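Local coordinates for protein putative D-tyrosyl-tRNA(Tyr) deacylase 2 (Leishmania major, PDB 1TC5) that probably hydrolyses D-aminoacyl-tRNA such as D-tyrosyl-tRNA(Tyr), releasing the D-amino acid and free tRNA, and forms a homodimer, at residues Asp29-Ala34 with Gly179-Ser184; Ile42-Asp47 with Ala123-Arg128; Met92-Val97 with Val135-Asp140; Gly103-Gly108 with Phe113-Ala118. One frame throughout, in Å; residues are numbered along the deposited sequence.

Contact 1 (Asp29-Ala34 with Gly179-Ser184); sequences DKYVRA and GLRFES
Gly179 and Arg181 both approach the ring of Tyr31, and Arg181 lies over its face. Strands 31-34 and 180-184 are, within this chain, the outer strands of a three-stranded antiparallel sheet, with strand 20-24 between them. They therefore meet through side chains that reach over the middle strand. Gly179 comes first. Its O lies 4.2 Å from Tyr31 CE2, a loose approach at the hydroxyl half of the ring. Leu180 points away from Tyr31. It packs on Met39 and Tyr41, and on Pro187 of the second subunit. Arg181 follows and carries the contact. CG is anti to the carbonyl carbon (chi1 -52°), and the chain bends at chi3, which brings the guanidinium back over the ring. Arg181 NH2 sits 3.4 Å from Tyr31 CE1, above one face and toward the rim. Arg181 CZ is 4.3 Å from the ring centroid and almost on the ring normal, which makes this a cation-pi contact. The two planes are 48° apart, so the guanidinium dips one nitrogen toward the ring and does not stack flat. On the middle strand, Tyr31 touches Leu24 and Arg181 touches His22. Residues 180-184 also pair antiparallel with a strand of the second subunit, so the sheet continues across the dimer interface. No hydrogen bond joins the two segments, whose backbones are held by strand 20-24. The direct link between them is a cation-pi attraction between partly exposed residues, where solvent probably weakens it.

Contact 2 (Ile42-Asp47 with Ala123-Arg128); sequences IAFLSD and AALYDR
Phe44 and Ile42 face Leu125 and Tyr126 where helix 119-136 packs against one face of the mixed beta sheet, an alpha/beta layer packing. The strand and helix axes come within 9.1 Å, and their directions differ by 134°. Phe44 is the centre of the contact. Its ring presents one face to the helix, and Leu125 CB stands over the middle of that face. This is a CH-pi contact: CB is 3.8 Å from the ring centroid and 2° off the normal. Leu125 also sends CD1 to the root of the phenylalanine, 4.0 Å from Phe44 CB. The far end of the ring lies along the helix backbone, with Phe44 CE2 3.7 Å from Tyr126 CA. Tyr126 CG is anti to the backbone N (chi1 174°), which swings the ring along the sheet toward Ile42 and Ile96. There Ile42 meets the ring at its edge, near the ring plane, and not over a face. The hydroxyl at the end of this ring is hydrogen-bonded to Gly172 O. On the sheet side, Ile42 and Phe44 also pack on Ile11 of strand 10-18. All four touching residues are buried. No hydrogen bond crosses the contact, and the side chains meet through carbon atoms. The edge approach is made by one methyl, Ile42 CG2, 4.0 Å from Tyr126 CD1.

Contact 3 (Met92-Val97 with Val135-Asp140); sequences MDILIV and VARGVD
Met92 leads into strand 93-98, and Arg137 reaches its backbone from the C-terminal end of helix 119-136, where Gly138 has a positive phi (74°) and closes the helix with a Schellman motif. The Arg137 side chain bends at chi2 and chi3, which turns its guanidinium edge to the strand. Arg137 NH2 donates a nearly straight hydrogen bond to Met92 O, 3.2 Å long with an N-H...O angle of 167°. The oxygen lies in the guanidinium plane, while the donor is tilted from the carbonyl plane. A water makes a second link. It donates to Met92 O at 2.7 Å and accepts from Arg137 NE at 3.1 Å. Two donors thus grip one carbonyl oxygen. Ile94 CD1 packs on the Arg137 chain, touching CG and CD, and comes 3.6 Å from Arg137 NE. Outside the segments, Arg137 NH1 bonds to Leu86 O and NH2 also to Cys89 O, so backbone carbonyls fix the rotation of the group. The contact ties the helix end to strand 93-98. Val133 of the helix and Val40 of strand 37-45 pack on Ile94, and Val169 of strand 169-171 touches Arg137.

Contact 4 (Gly103-Gly108 with Phe113-Ala118); sequences GGKVKG and FHQLVA
Gln115 reaches back to Gly103 by a direct hydrogen bond, and a water lies beside it. Gln115 NE2 donates to Gly103 O at 3.0 Å with an N-H...O angle of 154°. The oxygen lies in the amide plane of Gln115, and the donor is tilted from the carbonyl plane. The chain beyond Gln115 CG is extended, which carries the amide far enough to reach the carbonyl. The water accepts from Gln115 N at 2.9 Å and lies 2.7 Å from Gly103 O. It has other acceptors in reach, so its bond to that oxygen may be shared. The backbone of the second segment is folded by a type I beta turn from Phe113 to Leu116, in which Leu116 N bonds to Phe113 O. The turn lets Gln115 reach Gly103 O twice, directly by NE2 and from N through the water.

The remaining contacts are van der Waals. Leu116 CD1 sits against the bare backbone of Gly103, 3.5 Å from Gly103 C. Phe113 CD1 approaches Gly104 CA, also at 3.5 Å, obliquely to the ring. Neither glycine has a side chain to hold these groups off. The Lys105 and Gln115 side chains cross at about a right angle, with Lys105 CE 3.7 Å from Gln115 CD.

Strands 105-107 and 110-112 form a two-stranded antiparallel hairpin, and this contact closes its base. Val106 packs on Phe192 and Phe113 on Phe188, both of the second subunit. Beyond the turn, Val117 pairs with Phe44 of strand 37-45, and Ala118 is the N-cap of helix 119-136.

Overall arrangement
Contacts 2 and 3 share helix 119-136 and the mixed sheet, where strands 37-45 and 93-98 are neighbours. Their centres are about 18 Å apart, and Ile42 touches Ile96 between them. Their segments alternate along the chain. Both contacts join the helix to the sheet, one near its middle and one at its C-terminal end. Contact 4 lies about 14 Å from contact 2, centre to centre, and its turn is joined to residues 42-47 through the backbone. Contact 1 belongs to a separate three-stranded sheet. It spans the longest loop, which contains the other three, and touches contact 3 at Ala34 and Asp93. Contacts 1 and 4, about 27 Å apart between centres, both reach the second subunit of the homodimer.

Contact 1 (Asp29-Ala34 with Gly179-Ser184)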
loop_
_atom_site.group_PDB
_atom_site.type_symbol
_atom_site.label_atom_id
_atom_site.label_comp_id
_atom_site.label_asym_id
_atom_site.label_seq_id
_atom_site.Cartn_x
_atom_site.Cartn_y
_atom_site.Cartn_z
ATOM N N ASP A 29 -5.036 17.111 13.015
ATOM C CA ASP A 29 -4.480 17.850 11.873
ATOM C C ASP A 29 -2.959 18.062 11.879
ATOM O O ASP A 29 -2.448 18.807 11.070
ATOM C CB ASP A 29 -5.251 19.164 11.645
ATOM C CG ASP A 29 -4.973 20.209 12.700
ATOM O OD1 ASP A 29 -4.721 19.856 13.872
ATOM O OD2 ASP A 29 -5.011 21.420 12.442
ATOM N N LYS A 30 -2.239 17.387 12.763
ATOM C CA LYS A 30 -0.788 17.483 12.798
ATOM C C LYS A 30 -0.209 16.332 11.936
ATOM O O LYS A 30 -0.438 15.158 12.215
ATOM C CB LYS A 30 -0.273 17.458 14.248
ATOM C CG LYS A 30 1.234 17.732 14.382
ATOM C CD LYS A 30 1.683 17.700 15.864
ATOM C CE LYS A 30 3.110 18.233 16.077
ATOM N NZ LYS A 30 4.166 17.252 15.704
ATOM N N TYR A 31 0.504 16.704 10.876
ATOM C CA TYR A 31 1.187 15.767 10.002
ATOM C C TYR A 31 2.689 15.902 10.139
ATOM O O TYR A 31 3.216 17.012 10.216
ATOM C CB TYR A 31 0.806 16.019 8.553
ATOM C CG TYR A 31 -0.636 15.743 8.245
ATOM C CD1 TYR A 31 -1.618 16.709 8.484
ATOM C CD2 TYR A 31 -1.022 14.523 7.688
ATOM C CE1 TYR A 31 -2.960 16.459 8.202
ATOM C CE2 TYR A 31 -2.349 14.260 7.401
ATOM C CZ TYR A 31 -3.321 15.237 7.664
ATOM O OH TYR A 31 -4.638 14.973 7.370
ATOM N N VAL A 32 3.369 14.755 10.151
ATOM C CA VAL A 32 4.826 14.698 10.076
ATOM C C VAL A 32 5.227 14.222 8.674
ATOM O O VAL A 32 4.505 13.430 8.012
ATOM C CB VAL A 32 5.417 13.782 11.167
ATOM C CG1 VAL A 32 5.105 14.340 12.526
ATOM C CG2 VAL A 32 4.867 12.354 11.078
ATOM N N ARG A 33 6.382 14.693 8.227
ATOM C CA ARG A 33 6.773 14.557 6.847
ATOM C C ARG A 33 7.998 13.688 6.645
ATOM O O ARG A 33 8.935 13.674 7.475
ATOM C CB ARG A 33 7.046 15.942 6.284
ATOM C CG ARG A 33 5.801 16.811 6.218
ATOM C CD ARG A 33 6.005 18.011 5.332
ATOM N NE ARG A 33 6.235 17.575 3.956
ATOM C CZ ARG A 33 6.480 18.376 2.933
ATOM N NH1 ARG A 33 6.525 19.689 3.104
ATOM N NH2 ARG A 33 6.660 17.861 1.728
ATOM N N ALA A 34 7.982 12.984 5.517
ATOM C CA ALA A 34 9.164 12.321 4.986
ATOM C C ALA A 34 9.365 12.647 3.511
ATOM O O ALA A 34 8.404 12.886 2.772
ATOM C CB ALA A 34 9.046 10.802 5.166
ATOM N N GLY A 179 -4.033 8.773 9.078
ATOM C CA GLY A 179 -4.258 9.686 7.973
ATOM C C GLY A 179 -2.976 9.864 7.161
ATOM O O GLY A 179 -1.901 10.058 7.713
ATOM N N LEU A 180 -3.101 9.820 5.845
ATOM C CA LEU A 180 -1.948 9.697 4.962
ATOM C C LEU A 180 -2.093 10.517 3.682
ATOM O O LEU A 180 -3.152 10.522 3.050
ATOM C CB LEU A 180 -1.751 8.218 4.580
ATOM C CG LEU A 180 -0.569 7.903 3.652
ATOM C CD1 LEU A 180 0.774 8.195 4.326
ATOM C CD2 LEU A 180 -0.631 6.455 3.187
ATOM N N ARG A 181 -1.012 11.198 3.304
ATOM C CA ARG A 181 -0.828 11.660 1.936
ATOM C C ARG A 181 0.495 11.084 1.435
ATOM O O ARG A 181 1.532 11.226 2.082
ATOM C CB ARG A 181 -0.832 13.196 1.867
ATOM C CG ARG A 181 -2.049 13.863 2.539
ATOM C CD ARG A 181 -2.171 15.375 2.288
ATOM N NE ARG A 181 -2.529 16.125 3.502
ATOM C CZ ARG A 181 -1.847 17.161 4.009
ATOM N NH1 ARG A 181 -0.739 17.623 3.429
ATOM N NH2 ARG A 181 -2.286 17.753 5.111
ATOM N N PHE A 182 0.446 10.430 0.279
ATOM C CA PHE A 182 1.576 9.651 -0.225
ATOM C C PHE A 182 1.780 9.959 -1.712
ATOM O O PHE A 182 0.822 9.937 -2.476
ATOM C CB PHE A 182 1.284 8.183 -0.028
ATOM C CG PHE A 182 2.351 7.284 -0.528
ATOM C CD1 PHE A 182 3.591 7.242 0.106
ATOM C CD2 PHE A 182 2.118 6.451 -1.632
ATOM C CE1 PHE A 182 4.587 6.380 -0.350
ATOM C CE2 PHE A 182 3.114 5.584 -2.086
ATOM C CZ PHE A 182 4.350 5.554 -1.438
ATOM N N GLU A 183 3.022 10.279 -2.095
ATOM C CA GLU A 183 3.391 10.499 -3.502
ATOM C C GLU A 183 4.523 9.546 -3.858
ATOM O O GLU A 183 5.494 9.400 -3.107
ATOM C CB GLU A 183 3.878 11.956 -3.760
ATOM C CG GLU A 183 2.838 13.045 -3.516
ATOM C CD GLU A 183 3.437 14.452 -3.346
ATOM O OE1 GLU A 183 4.500 14.779 -3.953
ATOM O OE2 GLU A 183 2.835 15.241 -2.602
ATOM N N SER A 184 4.418 8.952 -5.043
ATOM C CA SER A 184 5.372 7.981 -5.507
ATOM C C SER A 184 5.525 8.101 -7.003
ATOM O O SER A 184 4.555 8.327 -7.710
ATOM C CB SER A 184 4.894 6.590 -5.098
ATOM O OG SER A 184 5.657 5.564 -5.681
#

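Contact 2 (Ile42-Asp47 with Ala123-Arg128)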
loop_
_atom_site.group_PDB
_atom_site.type_symbol
_atom_site.label_atom_id
_atom_site.label_comp_id
_atom_site.label_asym_id
_atom_site.label_seq_id
_atom_site.Cartn_x
_atom_site.Cartn_y
_atom_site.Cartn_z
ATOM N N ILE A 42 3.322 -2.204 8.642
ATOM C CA ILE A 42 3.747 -3.337 9.435
ATOM C C ILE A 42 2.636 -3.930 10.321
ATOM O O ILE A 42 1.862 -3.220 10.959
ATOM C CB ILE A 42 5.005 -2.931 10.291
ATOM C CG1 ILE A 42 5.608 -4.130 11.025
ATOM C CG2 ILE A 42 4.697 -1.775 11.249
ATOM C CD1 ILE A 42 7.066 -3.857 11.426
ATOM N N ALA A 43 2.618 -5.250 10.375
ATOM C CA ALA A 43 1.700 -6.009 11.210
ATOM C C ALA A 43 2.470 -7.146 11.827
ATOM O O ALA A 43 3.371 -7.704 11.199
ATOM C CB ALA A 43 0.594 -6.578 10.384
ATOM N N PHE A 44 2.086 -7.481 13.053
ATOM C CA PHE A 44 2.683 -8.532 13.823
ATOM C C PHE A 44 1.623 -9.597 14.026
ATOM O O PHE A 44 0.603 -9.353 14.658
ATOM C CB PHE A 44 3.230 -8.000 15.174
ATOM C CG PHE A 44 4.254 -6.915 15.012
ATOM C CD1 PHE A 44 5.560 -7.223 14.691
ATOM C CD2 PHE A 44 3.916 -5.592 15.180
ATOM C CE1 PHE A 44 6.505 -6.234 14.518
ATOM C CE2 PHE A 44 4.862 -4.594 14.995
ATOM C CZ PHE A 44 6.150 -4.917 14.659
ATOM N N LEU A 45 1.920 -10.792 13.508
ATOM C CA LEU A 45 0.962 -11.875 13.361
ATOM C C LEU A 45 1.391 -13.092 14.160
ATOM O O LEU A 45 2.578 -13.251 14.453
ATOM C CB LEU A 45 0.842 -12.258 11.890
ATOM C CG LEU A 45 0.610 -11.036 10.979
ATOM C CD1 LEU A 45 0.367 -11.499 9.537
ATOM C CD2 LEU A 45 -0.532 -10.140 11.489
ATOM N N SER A 46 0.424 -13.946 14.494
ATOM C CA SER A 46 0.654 -15.049 15.399
ATOM C C SER A 46 -0.355 -16.201 15.247
ATOM O O SER A 46 -1.539 -15.981 14.967
ATOM C CB SER A 46 0.598 -14.520 16.832
ATOM O OG SER A 46 1.180 -15.430 17.730
ATOM N N ASP A 47 0.137 -17.429 15.433
ATOM C CA ASP A 47 -0.729 -18.581 15.726
ATOM C C ASP A 47 -1.048 -18.558 17.221
ATOM O O ASP A 47 -0.360 -17.893 18.007
ATOM C CB ASP A 47 -0.055 -19.936 15.419
ATOM C CG ASP A 47 0.713 -19.944 14.114
ATOM O OD1 ASP A 47 0.074 -20.129 13.052
ATOM O OD2 ASP A 47 1.961 -19.793 14.064
ATOM N N ALA A 123 1.865 -3.248 20.450
ATOM C CA ALA A 123 2.395 -1.952 20.838
ATOM C C ALA A 123 3.882 -2.057 21.201
ATOM O O ALA A 123 4.689 -1.216 20.805
ATOM C CB ALA A 123 1.591 -1.382 22.046
ATOM N N ALA A 124 4.224 -3.090 21.967
ATOM C CA ALA A 124 5.599 -3.312 22.420
ATOM C C ALA A 124 6.527 -3.665 21.269
ATOM O O ALA A 124 7.621 -3.118 21.169
ATOM C CB ALA A 124 5.645 -4.408 23.465
ATOM N N LEU A 125 6.081 -4.573 20.409
ATOM C CA LEU A 125 6.873 -4.978 19.243
ATOM C C LEU A 125 7.057 -3.795 18.288
ATOM O O LEU A 125 8.138 -3.595 17.738
ATOM C CB LEU A 125 6.229 -6.166 18.521
ATOM C CG LEU A 125 6.217 -7.517 19.273
ATOM C CD1 LEU A 125 5.283 -8.495 18.606
ATOM C CD2 LEU A 125 7.609 -8.105 19.324
ATOM N N TYR A 126 6.002 -3.009 18.113
ATOM C CA TYR A 126 6.018 -1.874 17.181
ATOM C C TYR A 126 7.003 -0.816 17.650
ATOM O O TYR A 126 7.812 -0.289 16.876
ATOM C CB TYR A 126 4.644 -1.216 17.085
ATOM C CG TYR A 126 4.631 0.046 16.253
ATOM C CD1 TYR A 126 4.789 -0.010 14.867
ATOM C CD2 TYR A 126 4.461 1.286 16.837
ATOM C CE1 TYR A 126 4.807 1.141 14.091
ATOM C CE2 TYR A 126 4.461 2.438 16.066
ATOM C CZ TYR A 126 4.630 2.363 14.696
ATOM O OH TYR A 126 4.614 3.517 13.919
ATOM N N ASP A 127 6.893 -0.492 18.922
ATOM C CA ASP A 127 7.811 0.436 19.552
ATOM C C ASP A 127 9.272 -0.028 19.441
ATOM O O ASP A 127 10.168 0.761 19.138
ATOM C CB ASP A 127 7.412 0.608 21.012
ATOM C CG ASP A 127 8.168 1.709 21.688
ATOM O OD1 ASP A 127 7.920 2.878 21.335
ATOM O OD2 ASP A 127 9.020 1.499 22.578
ATOM N N ARG A 128 9.495 -1.317 19.688
ATOM C CA ARG A 128 10.842 -1.887 19.669
ATOM C C ARG A 128 11.384 -1.886 18.258
ATOM O O ARG A 128 12.540 -1.555 18.027
ATOM C CB ARG A 128 10.810 -3.295 20.259
ATOM C CG ARG A 128 12.145 -3.865 20.650
ATOM C CD ARG A 128 12.695 -3.295 21.935
ATOM N NE ARG A 128 14.043 -3.794 22.227
ATOM C CZ ARG A 128 15.019 -3.081 22.794
ATOM N NH1 ARG A 128 14.844 -1.809 23.151
ATOM N NH2 ARG A 128 16.192 -3.652 23.010
#

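Contact 3 (Met92-Val97 with Val135-Asp140)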
loop_
_atom_site.group_PDB
_atom_site.type_symbol
_atom_site.label_atom_id
_atom_site.label_comp_id
_atom_site.label_asym_id
_atom_site.label_seq_id
_atom_site.Cartn_x
_atom_site.Cartn_y
_atom_site.Cartn_z
ATOM N N MET A 92 18.246 8.086 2.634
ATOM C CA MET A 92 16.844 7.849 2.329
ATOM C C MET A 92 16.035 7.878 3.640
ATOM O O MET A 92 16.526 7.480 4.699
ATOM C CB MET A 92 16.654 6.501 1.614
ATOM C CG MET A 92 17.201 6.411 0.173
ATOM S SD MET A 92 16.450 7.586 -1.032
ATOM C CE MET A 92 17.696 8.881 -1.057
ATOM N N ASP A 93 14.813 8.383 3.543
ATOM C CA ASP A 93 13.880 8.460 4.651
ATOM C C ASP A 93 13.092 7.158 4.716
ATOM O O ASP A 93 12.919 6.478 3.718
ATOM C CB ASP A 93 12.935 9.666 4.467
ATOM C CG ASP A 93 13.594 10.984 4.756
ATOM O OD1 ASP A 93 14.820 11.044 5.018
ATOM O OD2 ASP A 93 12.959 12.052 4.752
ATOM N N ILE A 94 12.646 6.813 5.914
ATOM C CA ILE A 94 11.759 5.670 6.141
ATOM C C ILE A 94 10.564 6.193 6.934
ATOM O O ILE A 94 10.723 6.916 7.935
ATOM C CB ILE A 94 12.495 4.505 6.883
ATOM C CG1 ILE A 94 13.716 4.043 6.074
ATOM C CG2 ILE A 94 11.562 3.312 7.098
ATOM C CD1 ILE A 94 14.695 3.199 6.879
ATOM N N LEU A 95 9.382 5.850 6.447
ATOM C CA LEU A 95 8.111 6.194 7.053
ATOM C C LEU A 95 7.403 4.898 7.404
ATOM O O LEU A 95 7.098 4.133 6.521
ATOM C CB LEU A 95 7.258 6.982 6.055
ATOM C CG LEU A 95 5.865 7.377 6.538
ATOM C CD1 LEU A 95 5.938 8.184 7.810
ATOM C CD2 LEU A 95 5.120 8.169 5.463
ATOM N N ILE A 96 7.149 4.686 8.693
ATOM C CA ILE A 96 6.621 3.420 9.220
ATOM C C ILE A 96 5.208 3.688 9.683
ATOM O O ILE A 96 4.972 4.621 10.478
ATOM C CB ILE A 96 7.474 2.919 10.436
ATOM C CG1 ILE A 96 8.939 2.758 10.037
ATOM C CG2 ILE A 96 6.938 1.616 10.951
ATOM C CD1 ILE A 96 9.892 2.656 11.204
ATOM N N VAL A 97 4.280 2.887 9.176
ATOM C CA VAL A 97 2.890 2.968 9.553
ATOM C C VAL A 97 2.405 1.616 10.105
ATOM O O VAL A 97 2.478 0.595 9.407
ATOM C CB VAL A 97 2.043 3.348 8.333
ATOM C CG1 VAL A 97 0.631 3.689 8.731
ATOM C CG2 VAL A 97 2.713 4.509 7.586
ATOM N N VAL A 135 17.965 3.338 15.306
ATOM C CA VAL A 135 19.349 3.065 15.688
ATOM C C VAL A 135 20.162 2.678 14.447
ATOM O O VAL A 135 21.261 3.193 14.248
ATOM C CB VAL A 135 19.418 1.999 16.818
ATOM C CG1 VAL A 135 20.841 1.526 17.073
ATOM C CG2 VAL A 135 18.820 2.574 18.101
ATOM N N ALA A 136 19.597 1.822 13.591
ATOM C CA ALA A 136 20.293 1.377 12.372
ATOM C C ALA A 136 20.435 2.483 11.316
ATOM O O ALA A 136 21.218 2.349 10.371
ATOM C CB ALA A 136 19.583 0.153 11.757
ATOM N N ARG A 137 19.666 3.554 11.462
ATOM C CA ARG A 137 19.754 4.701 10.564
ATOM C C ARG A 137 20.499 5.894 11.177
ATOM O O ARG A 137 20.623 6.947 10.538
ATOM C CB ARG A 137 18.348 5.105 10.081
ATOM C CG ARG A 137 17.596 3.976 9.385
ATOM C CD ARG A 137 18.291 3.451 8.147
ATOM N NE ARG A 137 18.084 4.315 6.985
ATOM C CZ ARG A 137 18.677 4.125 5.811
ATOM N NH1 ARG A 137 19.556 3.161 5.664
ATOM N NH2 ARG A 137 18.409 4.919 4.784
ATOM N N GLY A 138 21.019 5.725 12.387
ATOM C CA GLY A 138 21.857 6.728 13.017
ATOM C C GLY A 138 21.087 7.932 13.520
ATOM O O GLY A 138 21.653 9.014 13.649
ATOM N N VAL A 139 19.800 7.755 13.794
ATOM C CA VAL A 139 18.961 8.851 14.292
ATOM C C VAL A 139 19.392 9.265 15.704
ATOM O O VAL A 139 19.607 8.424 16.571
ATOM C CB VAL A 139 17.449 8.485 14.278
ATOM C CG1 VAL A 139 16.610 9.602 14.883
ATOM C CG2 VAL A 139 16.962 8.163 12.846
ATOM N N ASP A 140 19.523 10.575 15.907
ATOM C CA ASP A 140 19.782 11.143 17.232
ATOM C C ASP A 140 18.445 11.171 17.997
ATOM O O ASP A 140 17.633 12.090 17.869
ATOM C CB ASP A 140 20.420 12.527 17.127
ATOM C CG ASP A 140 20.784 13.121 18.486
ATOM O OD1 ASP A 140 20.502 12.507 19.555
ATOM O OD2 ASP A 140 21.333 14.231 18.571
HETATM O O HOH W 1 16.280 6.776 7.243
#

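Contact 4 (Gly103-Gly108 with Phe113-Ala118)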
loop_
_atom_site.group_PDB
_atom_site.type_symbol
_atom_site.label_atom_id
_atom_site.label_comp_id
_atom_site.label_asym_id
_atom_site.label_seq_id
_atom_site.Cartn_x
_atom_site.Cartn_y
_atom_site.Cartn_z
ATOM N N GLY A 103 -3.066 -8.593 8.590
ATOM C CA GLY A 103 -3.300 -9.962 9.034
ATOM C C GLY A 103 -4.734 -10.432 8.891
ATOM O O GLY A 103 -5.008 -11.602 9.131
ATOM N N GLY A 104 -5.643 -9.528 8.519
ATOM C CA GLY A 104 -7.020 -9.873 8.237
ATOM C C GLY A 104 -7.151 -10.933 7.145
ATOM O O GLY A 104 -6.348 -10.964 6.208
ATOM N N LYS A 105 -8.115 -11.827 7.322
ATOM C CA LYS A 105 -8.506 -12.800 6.322
ATOM C C LYS A 105 -10.020 -12.794 6.115
ATOM O O LYS A 105 -10.784 -12.560 7.046
ATOM C CB LYS A 105 -8.038 -14.213 6.712
ATOM C CG LYS A 105 -6.529 -14.406 6.810
ATOM C CD LYS A 105 -6.254 -15.743 7.493
ATOM C CE LYS A 105 -5.066 -16.489 6.944
ATOM N NZ LYS A 105 -5.223 -17.951 7.280
ATOM N N VAL A 106 -10.431 -13.062 4.885
ATOM C CA VAL A 106 -11.836 -13.231 4.529
ATOM C C VAL A 106 -12.464 -14.425 5.255
ATOM O O VAL A 106 -11.897 -15.509 5.271
ATOM C CB VAL A 106 -11.966 -13.420 3.008
ATOM C CG1 VAL A 106 -13.416 -13.870 2.618
ATOM C CG2 VAL A 106 -11.556 -12.137 2.299
ATOM N N LYS A 107 -13.624 -14.181 5.866
ATOM C CA LYS A 107 -14.454 -15.187 6.508
ATOM C C LYS A 107 -15.885 -14.927 6.045
ATOM O O LYS A 107 -16.527 -13.975 6.513
ATOM C CB LYS A 107 -14.338 -15.051 8.029
ATOM C CG LYS A 107 -15.443 -15.736 8.866
ATOM C CD LYS A 107 -15.056 -15.783 10.346
ATOM C CE LYS A 107 -16.140 -15.233 11.249
ATOM N NZ LYS A 107 -17.179 -16.245 11.514
ATOM N N GLY A 108 -16.362 -15.756 5.117
ATOM C CA GLY A 108 -17.662 -15.555 4.498
ATOM C C GLY A 108 -17.652 -14.222 3.781
ATOM O O GLY A 108 -16.858 -14.025 2.863
ATOM N N PHE A 113 -9.763 -11.190 12.208
ATOM C CA PHE A 113 -8.447 -10.706 12.594
ATOM C C PHE A 113 -7.771 -11.610 13.641
ATOM O O PHE A 113 -6.918 -11.171 14.429
ATOM C CB PHE A 113 -8.579 -9.279 13.122
ATOM C CG PHE A 113 -8.956 -8.260 12.042
ATOM C CD1 PHE A 113 -8.045 -7.939 11.012
ATOM C CD2 PHE A 113 -10.191 -7.621 12.075
ATOM C CE1 PHE A 113 -8.366 -7.004 10.043
ATOM C CE2 PHE A 113 -10.548 -6.660 11.078
ATOM C CZ PHE A 113 -9.640 -6.362 10.061
ATOM N N HIS A 114 -8.103 -12.887 13.609
ATOM C CA HIS A 114 -7.623 -13.847 14.608
ATOM C C HIS A 114 -6.087 -14.031 14.603
ATOM O O HIS A 114 -5.510 -14.411 15.621
ATOM C CB HIS A 114 -8.349 -15.187 14.427
ATOM C CG HIS A 114 -9.864 -15.083 14.507
ATOM N ND1 HIS A 114 -10.519 -14.318 15.456
ATOM C CD2 HIS A 114 -10.844 -15.668 13.767
ATOM C CE1 HIS A 114 -11.828 -14.432 15.292
ATOM N NE2 HIS A 114 -12.053 -15.250 14.276
ATOM N N GLN A 115 -5.428 -13.746 13.480
ATOM C CA GLN A 115 -3.962 -13.852 13.353
ATOM C C GLN A 115 -3.223 -12.649 13.981
ATOM O O GLN A 115 -1.993 -12.673 14.075
ATOM C CB GLN A 115 -3.514 -13.896 11.869
ATOM C CG GLN A 115 -3.568 -15.214 11.104
ATOM C CD GLN A 115 -2.920 -15.097 9.679
ATOM O OE1 GLN A 115 -2.169 -15.994 9.283
ATOM N NE2 GLN A 115 -3.199 -13.983 8.929
ATOM N N LEU A 116 -3.936 -11.576 14.337
ATOM C CA LEU A 116 -3.291 -10.373 14.862
ATOM C C LEU A 116 -2.883 -10.591 16.321
ATOM O O LEU A 116 -3.666 -11.097 17.138
ATOM C CB LEU A 116 -4.201 -9.138 14.745
ATOM C CG LEU A 116 -4.285 -8.431 13.388
ATOM C CD1 LEU A 116 -4.658 -9.420 12.285
ATOM C CD2 LEU A 116 -5.283 -7.259 13.424
ATOM N N VAL A 117 -1.652 -10.230 16.655
ATOM C CA VAL A 117 -1.201 -10.247 18.058
ATOM C C VAL A 117 -2.075 -9.301 18.853
ATOM O O VAL A 117 -2.647 -8.360 18.298
ATOM C CB VAL A 117 0.318 -9.791 18.251
ATOM C CG1 VAL A 117 1.285 -10.766 17.633
ATOM C CG2 VAL A 117 0.560 -8.377 17.743
ATOM N N ALA A 118 -2.183 -9.563 20.149
ATOM C CA ALA A 118 -2.884 -8.692 21.086
ATOM C C ALA A 118 -2.332 -7.261 21.035
ATOM O O ALA A 118 -1.202 -7.025 20.580
ATOM C CB ALA A 118 -2.759 -9.261 22.479
HETATM O O HOH W 2 -6.458 -13.181 10.836
#